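Local coordinates for lipoprotein (Mycoplasma mycoides subsp. capri, PDB 7ADK) that probably acts as a membrane-anchored peptidase related to the chymotrypsin-like proteases of clan PA, at residues I428-K438 and Y586-F595; Y824-Y832 and S837-D846. One frame throughout, in Å; residues are numbered along the deposited sequence.

Contact 1 (I428-K438 and Y586-F595)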
loop_
_atom_site.group_PDB
_atom_site.type_symbol
_atom_site.label_atom_id
_atom_site.label_comp_id
_atom_site.label_asym_id
_atom_site.label_seq_id
_atom_site.Cartn_x
_atom_site.Cartn_y
_atom_site.Cartn_z
ATOM N N ILE B 428 -21.879 14.681 -2.773
ATOM C CA ILE B 428 -23.310 14.935 -2.698
ATOM C C ILE B 428 -23.505 16.404 -2.285
ATOM O O ILE B 428 -22.972 16.839 -1.264
ATOM C CB ILE B 428 -23.944 13.886 -1.758
ATOM C CG1 ILE B 428 -25.433 13.681 -2.041
ATOM C CG2 ILE B 428 -23.697 14.130 -0.261
ATOM C CD1 ILE B 428 -25.899 12.335 -1.465
ATOM N N MET B 429 -24.242 17.189 -3.075
ATOM C CA MET B 429 -24.525 18.578 -2.734
ATOM C C MET B 429 -26.001 18.845 -2.473
ATOM O O MET B 429 -26.326 19.616 -1.580
ATOM C CB MET B 429 -23.910 19.529 -3.759
ATOM C CG MET B 429 -24.638 19.651 -5.096
ATOM S SD MET B 429 -24.287 21.191 -5.975
ATOM C CE MET B 429 -22.638 20.820 -6.555
ATOM N N ASP B 430 -26.916 18.197 -3.188
ATOM C CA ASP B 430 -28.332 18.554 -3.161
ATOM C C ASP B 430 -29.243 17.364 -3.503
ATOM O O ASP B 430 -28.798 16.351 -4.043
ATOM C CB ASP B 430 -28.537 19.751 -4.105
ATOM C CG ASP B 430 -29.864 20.478 -3.955
ATOM O OD1 ASP B 430 -30.507 20.346 -2.906
ATOM O OD2 ASP B 430 -30.271 21.194 -4.895
ATOM N N TYR B 431 -30.533 17.496 -3.205
ATOM C CA TYR B 431 -31.593 16.627 -3.705
ATOM C C TYR B 431 -32.887 17.403 -3.966
ATOM O O TYR B 431 -33.249 18.305 -3.219
ATOM C CB TYR B 431 -31.826 15.432 -2.777
ATOM C CG TYR B 431 -32.154 15.717 -1.325
ATOM C CD1 TYR B 431 -33.456 16.068 -0.930
ATOM C CD2 TYR B 431 -31.154 15.550 -0.354
ATOM C CE1 TYR B 431 -33.760 16.224 0.431
ATOM C CE2 TYR B 431 -31.444 15.717 1.005
ATOM C CZ TYR B 431 -32.752 16.045 1.400
ATOM O OH TYR B 431 -33.019 16.221 2.712
ATOM N N LEU B 432 -33.607 17.016 -5.013
ATOM C CA LEU B 432 -34.915 17.567 -5.347
ATOM C C LEU B 432 -35.914 17.110 -4.286
ATOM O O LEU B 432 -35.924 15.938 -3.927
ATOM C CB LEU B 432 -35.274 17.092 -6.760
ATOM C CG LEU B 432 -36.626 17.547 -7.306
ATOM C CD1 LEU B 432 -36.700 19.047 -7.528
ATOM C CD2 LEU B 432 -36.868 16.871 -8.641
ATOM N N ASP B 433 -36.725 18.011 -3.746
ATOM C CA ASP B 433 -37.558 17.732 -2.576
ATOM C C ASP B 433 -39.059 17.765 -2.911
ATOM O O ASP B 433 -39.696 18.818 -2.876
ATOM C CB ASP B 433 -37.130 18.671 -1.439
ATOM C CG ASP B 433 -37.756 18.304 -0.094
ATOM O OD1 ASP B 433 -38.631 17.425 -0.053
ATOM O OD2 ASP B 433 -37.336 18.863 0.939
ATOM N N GLU B 434 -39.632 16.611 -3.266
ATOM C CA GLU B 434 -41.059 16.474 -3.607
ATOM C C GLU B 434 -41.947 16.214 -2.371
ATOM O O GLU B 434 -43.109 16.591 -2.348
ATOM C CB GLU B 434 -41.263 15.281 -4.558
ATOM C CG GLU B 434 -40.391 15.273 -5.824
ATOM C CD GLU B 434 -39.155 14.373 -5.677
ATOM O OE1 GLU B 434 -38.693 14.131 -4.541
ATOM O OE2 GLU B 434 -38.665 13.864 -6.705
ATOM N N ASN B 435 -41.422 15.537 -1.356
ATOM C CA ASN B 435 -42.150 14.834 -0.294
ATOM C C ASN B 435 -41.867 15.393 1.114
ATOM O O ASN B 435 -41.635 14.634 2.050
ATOM C CB ASN B 435 -41.857 13.322 -0.379
ATOM C CG ASN B 435 -42.291 12.620 -1.645
ATOM O OD1 ASN B 435 -43.076 13.110 -2.437
ATOM N ND2 ASN B 435 -41.801 11.426 -1.863
ATOM N N ALA B 436 -41.845 16.715 1.277
ATOM C CA ALA B 436 -41.600 17.392 2.557
ATOM C C ALA B 436 -40.308 16.932 3.276
ATOM O O ALA B 436 -40.254 16.822 4.499
ATOM C CB ALA B 436 -42.867 17.321 3.423
ATOM N N GLY B 437 -39.271 16.602 2.512
ATOM C CA GLY B 437 -37.978 16.088 2.959
ATOM C C GLY B 437 -37.955 14.638 3.450
ATOM O O GLY B 437 -36.897 14.184 3.873
ATOM N N LYS B 438 -39.077 13.902 3.431
ATOM C CA LYS B 438 -39.229 12.601 4.115
ATOM C C LYS B 438 -38.367 11.474 3.529
ATOM O O LYS B 438 -37.739 10.741 4.285
ATOM C CB LYS B 438 -40.709 12.199 4.138
ATOM C CG LYS B 438 -41.563 13.104 5.029
ATOM C CD LYS B 438 -43.036 12.708 5.081
ATOM C CE LYS B 438 -43.764 12.925 3.770
ATOM N NZ LYS B 438 -45.173 12.603 3.851
ATOM N N TYR B 586 -27.723 10.958 3.698
ATOM C CA TYR B 586 -27.634 12.433 3.594
ATOM C C TYR B 586 -28.971 13.172 3.796
ATOM O O TYR B 586 -28.999 14.315 4.256
ATOM C CB TYR B 586 -27.036 12.786 2.219
ATOM C CG TYR B 586 -26.822 14.266 1.991
ATOM C CD1 TYR B 586 -25.851 14.967 2.729
ATOM C CD2 TYR B 586 -27.502 14.944 0.961
ATOM C CE1 TYR B 586 -25.572 16.315 2.448
ATOM C CE2 TYR B 586 -27.234 16.300 0.685
ATOM C CZ TYR B 586 -26.264 16.984 1.438
ATOM O OH TYR B 586 -25.946 18.278 1.192
ATOM N N SER B 587 -30.100 12.535 3.515
ATOM C CA SER B 587 -31.434 13.061 3.830
ATOM C C SER B 587 -31.630 13.335 5.320
ATOM O O SER B 587 -32.051 14.423 5.699
ATOM C CB SER B 587 -32.504 12.081 3.358
ATOM O OG SER B 587 -33.801 12.564 3.596
ATOM N N GLU B 588 -31.327 12.370 6.182
ATOM C CA GLU B 588 -31.610 12.445 7.620
ATOM C C GLU B 588 -30.431 12.921 8.466
ATOM O O GLU B 588 -30.621 13.334 9.608
ATOM C CB GLU B 588 -32.135 11.092 8.126
ATOM C CG GLU B 588 -33.423 10.625 7.445
ATOM C CD GLU B 588 -34.477 11.730 7.376
ATOM O OE1 GLU B 588 -34.865 12.269 8.432
ATOM O OE2 GLU B 588 -34.910 12.077 6.260
ATOM N N SER B 589 -29.266 13.174 7.864
ATOM C CA SER B 589 -28.207 14.031 8.430
ATOM C C SER B 589 -28.558 15.532 8.618
ATOM O O SER B 589 -29.221 16.146 7.773
ATOM C CB SER B 589 -26.962 13.909 7.567
ATOM O OG SER B 589 -25.952 14.699 8.147
ATOM N N ASP B 590 -28.011 16.171 9.665
ATOM C CA ASP B 590 -28.018 17.636 9.819
ATOM C C ASP B 590 -26.810 18.361 9.177
ATOM O O ASP B 590 -26.967 19.518 8.780
ATOM C CB ASP B 590 -28.186 18.026 11.300
ATOM C CG ASP B 590 -29.632 17.990 11.813
ATOM O OD1 ASP B 590 -29.896 18.509 12.924
ATOM O OD2 ASP B 590 -30.526 17.472 11.121
ATOM N N LYS B 591 -25.628 17.734 9.067
ATOM C CA LYS B 591 -24.418 18.319 8.454
ATOM C C LYS B 591 -24.475 18.315 6.915
ATOM O O LYS B 591 -23.562 17.833 6.247
ATOM C CB LYS B 591 -23.128 17.676 8.994
ATOM C CG LYS B 591 -22.804 17.962 10.468
ATOM C CD LYS B 591 -21.317 17.688 10.745
ATOM C CE LYS B 591 -20.861 18.006 12.168
ATOM N NZ LYS B 591 -19.416 17.752 12.363
ATOM N N LYS B 592 -25.554 18.849 6.339
ATOM C CA LYS B 592 -25.693 19.125 4.896
ATOM C C LYS B 592 -24.752 20.241 4.450
ATOM O O LYS B 592 -24.368 21.083 5.266
ATOM C CB LYS B 592 -27.137 19.429 4.523
ATOM C CG LYS B 592 -28.041 18.204 4.693
ATOM C CD LYS B 592 -29.417 18.447 4.075
ATOM C CE LYS B 592 -30.282 17.202 4.157
ATOM N NZ LYS B 592 -30.681 16.877 5.530
ATOM N N VAL B 593 -24.373 20.244 3.167
ATOM C CA VAL B 593 -23.405 21.233 2.676
ATOM C C VAL B 593 -23.961 22.654 2.628
ATOM O O VAL B 593 -25.154 22.879 2.417
ATOM C CB VAL B 593 -22.785 20.870 1.323
ATOM C CG1 VAL B 593 -22.203 19.467 1.343
ATOM C CG2 VAL B 593 -23.727 20.975 0.134
ATOM N N LYS B 594 -23.043 23.600 2.808
ATOM C CA LYS B 594 -23.161 25.053 2.653
ATOM C C LYS B 594 -22.044 25.522 1.719
ATOM O O LYS B 594 -21.135 24.757 1.439
ATOM C CB LYS B 594 -23.053 25.693 4.044
ATOM C CG LYS B 594 -24.248 25.432 4.966
ATOM C CD LYS B 594 -23.943 25.753 6.431
ATOM C CE LYS B 594 -22.983 24.730 7.030
ATOM N NZ LYS B 594 -22.694 24.966 8.451
ATOM N N PHE B 595 -22.073 26.762 1.255
ATOM C CA PHE B 595 -21.054 27.316 0.354
ATOM C C PHE B 595 -20.374 28.525 0.984
ATOM O O PHE B 595 -20.999 29.270 1.734
ATOM C CB PHE B 595 -21.669 27.650 -1.007
ATOM C CG PHE B 595 -21.954 26.423 -1.836
ATOM C CD1 PHE B 595 -20.965 25.926 -2.696
ATOM C CD2 PHE B 595 -23.165 25.730 -1.696
ATOM C CE1 PHE B 595 -21.185 24.750 -3.418
ATOM C CE2 PHE B 595 -23.379 24.551 -2.414
ATOM C CZ PHE B 595 -22.397 24.066 -3.288
#

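Contact 2 (Y824-Y832 and S837-D846)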
loop_
_atom_site.group_PDB
_atom_site.type_symbol
_atom_site.label_atom_id
_atom_site.label_comp_id
_atom_site.label_asym_id
_atom_site.label_seq_id
_atom_site.Cartn_x
_atom_site.Cartn_y
_atom_site.Cartn_z
ATOM N N TYR B 824 -26.033 26.967 -10.882
ATOM C CA TYR B 824 -26.818 25.801 -10.480
ATOM C C TYR B 824 -28.302 26.112 -10.228
ATOM O O TYR B 824 -29.181 25.428 -10.748
ATOM C CB TYR B 824 -26.172 25.191 -9.233
ATOM C CG TYR B 824 -26.893 23.981 -8.681
ATOM C CD1 TYR B 824 -27.276 22.928 -9.532
ATOM C CD2 TYR B 824 -27.238 23.930 -7.322
ATOM C CE1 TYR B 824 -28.028 21.855 -9.043
ATOM C CE2 TYR B 824 -28.002 22.860 -6.836
ATOM C CZ TYR B 824 -28.412 21.836 -7.698
ATOM O OH TYR B 824 -29.208 20.843 -7.254
ATOM N N ARG B 825 -28.598 27.178 -9.476
ATOM C CA ARG B 825 -29.959 27.602 -9.150
ATOM C C ARG B 825 -30.787 27.911 -10.385
ATOM O O ARG B 825 -31.895 27.416 -10.530
ATOM C CB ARG B 825 -29.870 28.826 -8.236
ATOM C CG ARG B 825 -31.257 29.255 -7.737
ATOM C CD ARG B 825 -31.234 30.542 -6.911
ATOM N NE ARG B 825 -30.638 31.651 -7.668
ATOM C CZ ARG B 825 -31.174 32.328 -8.658
ATOM N NH1 ARG B 825 -32.399 32.188 -9.030
ATOM N NH2 ARG B 825 -30.454 33.171 -9.316
ATOM N N GLU B 826 -30.277 28.744 -11.276
ATOM C CA GLU B 826 -31.063 29.222 -12.418
ATOM C C GLU B 826 -31.144 28.204 -13.572
ATOM O O GLU B 826 -32.077 28.250 -14.366
ATOM C CB GLU B 826 -30.603 30.628 -12.821
ATOM C CG GLU B 826 -29.219 30.697 -13.447
ATOM C CD GLU B 826 -28.530 32.066 -13.309
ATOM O OE1 GLU B 826 -29.198 33.090 -13.043
ATOM O OE2 GLU B 826 -27.288 32.097 -13.478
ATOM N N VAL B 827 -30.223 27.238 -13.620
ATOM C CA VAL B 827 -30.373 25.997 -14.393
ATOM C C VAL B 827 -31.466 25.113 -13.798
ATOM O O VAL B 827 -32.350 24.636 -14.507
ATOM C CB VAL B 827 -29.035 25.256 -14.465
ATOM C CG1 VAL B 827 -29.164 23.843 -14.971
ATOM C CG2 VAL B 827 -28.068 25.992 -15.371
ATOM N N MET B 828 -31.472 24.917 -12.486
ATOM C CA MET B 828 -32.455 24.059 -11.843
ATOM C C MET B 828 -33.868 24.672 -11.828
ATOM O O MET B 828 -34.857 23.952 -11.910
ATOM C CB MET B 828 -31.936 23.640 -10.463
ATOM C CG MET B 828 -32.656 22.367 -10.035
ATOM S SD MET B 828 -31.953 21.487 -8.630
ATOM C CE MET B 828 -33.186 20.184 -8.457
ATOM N N ASN B 829 -33.974 26.002 -11.842
ATOM C CA ASN B 829 -35.218 26.760 -11.931
ATOM C C ASN B 829 -36.007 26.471 -13.211
ATOM O O ASN B 829 -37.225 26.354 -13.147
ATOM C CB ASN B 829 -34.889 28.257 -11.838
ATOM C CG ASN B 829 -36.132 29.124 -11.814
ATOM O OD1 ASN B 829 -37.057 28.902 -11.060
ATOM N ND2 ASN B 829 -36.209 30.122 -12.637
ATOM N N LYS B 830 -35.343 26.342 -14.368
ATOM C CA LYS B 830 -36.016 26.006 -15.631
ATOM C C LYS B 830 -36.423 24.533 -15.710
ATOM O O LYS B 830 -37.479 24.226 -16.254
ATOM C CB LYS B 830 -35.194 26.456 -16.850
ATOM C CG LYS B 830 -33.818 25.800 -16.996
ATOM C CD LYS B 830 -33.173 26.074 -18.352
ATOM C CE LYS B 830 -31.900 25.258 -18.523
ATOM N NZ LYS B 830 -31.227 25.513 -19.799
ATOM N N MET B 831 -35.631 23.622 -15.144
ATOM C CA MET B 831 -35.934 22.186 -15.136
ATOM C C MET B 831 -37.084 21.822 -14.186
ATOM O O MET B 831 -37.926 21.002 -14.537
ATOM C CB MET B 831 -34.669 21.388 -14.787
ATOM C CG MET B 831 -33.569 21.599 -15.834
ATOM S SD MET B 831 -32.106 20.564 -15.643
ATOM C CE MET B 831 -32.806 18.938 -16.016
ATOM N N TYR B 832 -37.143 22.440 -13.003
ATOM C CA TYR B 832 -38.040 22.079 -11.893
ATOM C C TYR B 832 -38.800 23.295 -11.319
ATOM O O TYR B 832 -38.867 23.502 -10.106
ATOM C CB TYR B 832 -37.246 21.290 -10.838
ATOM C CG TYR B 832 -36.547 20.060 -11.382
ATOM C CD1 TYR B 832 -37.300 18.957 -11.814
ATOM C CD2 TYR B 832 -35.149 20.036 -11.507
ATOM C CE1 TYR B 832 -36.659 17.839 -12.368
ATOM C CE2 TYR B 832 -34.498 18.910 -12.034
ATOM C CZ TYR B 832 -35.257 17.809 -12.476
ATOM O OH TYR B 832 -34.664 16.724 -13.030
ATOM N N SER B 837 -35.820 22.212 -3.020
ATOM C CA SER B 837 -34.551 21.466 -3.028
ATOM C C SER B 837 -33.894 21.509 -1.648
ATOM O O SER B 837 -34.193 22.418 -0.881
ATOM C CB SER B 837 -33.590 22.084 -4.042
ATOM O OG SER B 837 -32.977 21.100 -4.820
ATOM N N ALA B 838 -32.967 20.618 -1.309
ATOM C CA ALA B 838 -32.280 20.665 -0.018
ATOM C C ALA B 838 -31.427 21.942 0.191
ATOM O O ALA B 838 -31.390 22.471 1.300
ATOM C CB ALA B 838 -31.454 19.395 0.149
ATOM N N LEU B 839 -30.781 22.472 -0.854
ATOM C CA LEU B 839 -30.138 23.797 -0.842
ATOM C C LEU B 839 -31.111 24.978 -1.005
ATOM O O LEU B 839 -30.793 26.093 -0.607
ATOM C CB LEU B 839 -29.085 23.881 -1.962
ATOM C CG LEU B 839 -27.807 23.072 -1.745
ATOM C CD1 LEU B 839 -26.902 23.237 -2.952
ATOM C CD2 LEU B 839 -27.028 23.529 -0.532
ATOM N N PHE B 840 -32.279 24.756 -1.596
ATOM C CA PHE B 840 -33.219 25.779 -2.050
ATOM C C PHE B 840 -34.618 25.501 -1.489
ATOM O O PHE B 840 -35.562 25.212 -2.218
ATOM C CB PHE B 840 -33.153 25.896 -3.583
ATOM C CG PHE B 840 -31.791 26.308 -4.118
ATOM C CD1 PHE B 840 -31.398 27.652 -4.052
ATOM C CD2 PHE B 840 -30.898 25.360 -4.648
ATOM C CE1 PHE B 840 -30.119 28.039 -4.481
ATOM C CE2 PHE B 840 -29.623 25.754 -5.082
ATOM C CZ PHE B 840 -29.227 27.090 -4.995
ATOM N N GLN B 841 -34.757 25.508 -0.165
ATOM C CA GLN B 841 -35.972 25.041 0.525
ATOM C C GLN B 841 -37.176 25.984 0.383
ATOM O O GLN B 841 -38.313 25.571 0.575
ATOM C CB GLN B 841 -35.667 24.766 1.998
ATOM C CG GLN B 841 -34.664 23.629 2.172
ATOM C CD GLN B 841 -34.192 23.468 3.603
ATOM O OE1 GLN B 841 -34.944 23.543 4.562
ATOM N NE2 GLN B 841 -32.925 23.227 3.809
ATOM N N ASN B 842 -36.935 27.235 -0.008
ATOM C CA ASN B 842 -37.944 28.198 -0.452
ATOM C C ASN B 842 -38.162 28.215 -1.988
ATOM O O ASN B 842 -38.966 29.005 -2.479
ATOM C CB ASN B 842 -37.582 29.587 0.105
ATOM C CG ASN B 842 -37.552 29.653 1.624
ATOM O OD1 ASN B 842 -36.636 29.164 2.266
ATOM N ND2 ASN B 842 -38.526 30.265 2.247
ATOM N N GLY B 843 -37.472 27.367 -2.761
ATOM C CA GLY B 843 -37.505 27.322 -4.229
ATOM C C GLY B 843 -36.346 28.046 -4.930
ATOM O O GLY B 843 -35.570 28.781 -4.321
ATOM N N PHE B 844 -36.215 27.816 -6.237
ATOM C CA PHE B 844 -35.102 28.285 -7.080
ATOM C C PHE B 844 -35.225 29.729 -7.601
ATOM O O PHE B 844 -34.350 30.210 -8.319
ATOM C CB PHE B 844 -34.958 27.337 -8.276
ATOM C CG PHE B 844 -34.886 25.871 -7.942
ATOM C CD1 PHE B 844 -33.693 25.328 -7.452
ATOM C CD2 PHE B 844 -36.013 25.051 -8.102
ATOM C CE1 PHE B 844 -33.637 23.976 -7.096
ATOM C CE2 PHE B 844 -35.953 23.701 -7.747
ATOM C CZ PHE B 844 -34.771 23.166 -7.225
ATOM N N THR B 845 -36.309 30.436 -7.295
ATOM C CA THR B 845 -36.576 31.785 -7.815
ATOM C C THR B 845 -35.616 32.841 -7.249
ATOM O O THR B 845 -35.084 32.705 -6.146
ATOM C CB THR B 845 -38.039 32.180 -7.580
ATOM O OG1 THR B 845 -38.357 32.129 -6.214
ATOM C CG2 THR B 845 -39.011 31.274 -8.308
ATOM N N ASP B 846 -35.359 33.909 -8.015
ATOM C CA ASP B 846 -34.302 34.886 -7.697
ATOM C C ASP B 846 -34.534 35.653 -6.383
ATOM O O ASP B 846 -33.581 36.013 -5.697
ATOM C CB ASP B 846 -34.148 35.904 -8.842
ATOM C CG ASP B 846 -33.997 35.306 -10.245
ATOM O OD1 ASP B 846 -33.152 34.446 -10.462
ATOM O OD2 ASP B 846 -34.713 35.715 -11.153
#

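Contact 1 (I428-K438 and Y586-F595)
The backbones come closest where Met-429 CA lies 6.1 Å from Val-593 CA, while Gly-437, in the type I' turn from Asn-435 to Lys-438, has Ser-587 as its nearest residue across the contact. Tyr-586 carries the contact. Its CG is anti to the backbone N (chi1 -177°), which turns the ring toward Ile-428 and the carbonyl of Met-429. Ile-428 CG2 sits over the centre of one ring face, 3.8 Å from the centroid, a CH-pi contact. CG1 and CD1 of Ile-428 lie against CD2 of the same ring. The phenol oxygen works twice. Tyr-586 OH donates to Met-429 O over 3.1 Å, from well above the carbonyl plane, and accepts a nearly straight bond (169°) from Val-593 N at 3.2 Å. The bonded carbonyl belongs to a classic beta bulge, in which Met-429 and Asp-430 both face Tyr-444. The strand is part of an antiparallel sheet, consistent with the beta-barrel architecture of clan PA peptidases. Val-593 CG2 packs beside Met-429, and Met-429 SD reaches the edge of the Phe-595 ring. Tyr-586 CD2 meets the edge of the Tyr-431 ring. The Tyr-431 hydroxyl end is crossed at about a right angle by the Lys-592 chain. Lys-592 NZ bonds Ser-587 O and Ser-589 O, both at 2.8 Å.

Contact 2 (Y824-Y832 and S837-D846)
Phe-844 and Met-828 form the apolar centre. With CG anti to the carbonyl carbon (chi1 -51°), the Phe-844 ring is laid along Met-828. Met-828 CG stands over one face, 3.9 Å from the ring centroid. The extended Met-828 chain then carries SD past the rim, at 4.3 Å from the centroid and oblique to the ring. This is a Met-aromatic contact. Met-828 CE continues toward Ser-837 OG, which is hydrogen-bonded to Asp-430 OD2 in strand 421-433. Tyr-832 CB touches Phe-844 CE2, and Asn-829 CB packs on Phe-844 CB at 3.7 Å.

A second ring, Phe-840, packs against Tyr-824 and Arg-825, one helical turn before Met-828 and Asn-829. Tyr-824 CD2 meets it at the edge, with the two ring planes at 54°. Arg-825 CB and CG lie across it, CG off-centre at 4.1 Å from the centroid. Leu-839 CD1 adds to the Tyr-824 side. The backbone here is a type I turn from Phe-840 to Gly-843. Phe-840 O accepts from Ser-837 N and Gly-843 N, which arrive on opposite faces of its plane.

At the polar edge the Arg-825 chain bends at chi3 (57°) and brings its guanidinium to Phe-844 O and Asp-846. Arg-825 NH1 bonds Phe-844 O at 2.9 Å, close to the guanidinium plane. Arg-825 NH1 also forms a salt bridge with Asp-846 OD1 at 2.8 Å, where the carboxylate is nearly perpendicular to the guanidinium. NH2 adds a weak bond to the same oxygen. NE is bonded to Tyr-812 O.

Arg-825 thus joins the apolar and polar parts of the contact: its methylenes pack on Phe-840 and its nitrogens hold backbone and carboxylate. With Glu-826 also near, in a long charge-only pairing with NH2, the positive charge of this buried residue is probably well balanced.

In the fold
From the N terminus, strand 421-433 and its turn supply the first half of contact 1. After 147 intervening residues, 44 of them in strands, segment 586-595 closes that loop. Strand 594-595 pairs with 769-778 in the mixed sheet, so contact 1 links the antiparallel and mixed sheets. Contact 2 opens later and closes a short loop of four residues near the C terminus. The two are in series and neither nest nor cross. They meet at Asp-430, whose OD2 probably hydrogen-bonds Tyr-824 OH and Ser-837 OG. Strand 836-837 also pairs antiparallel with 421-433, which fixes the C-terminal helix and loop to the antiparallel sheet.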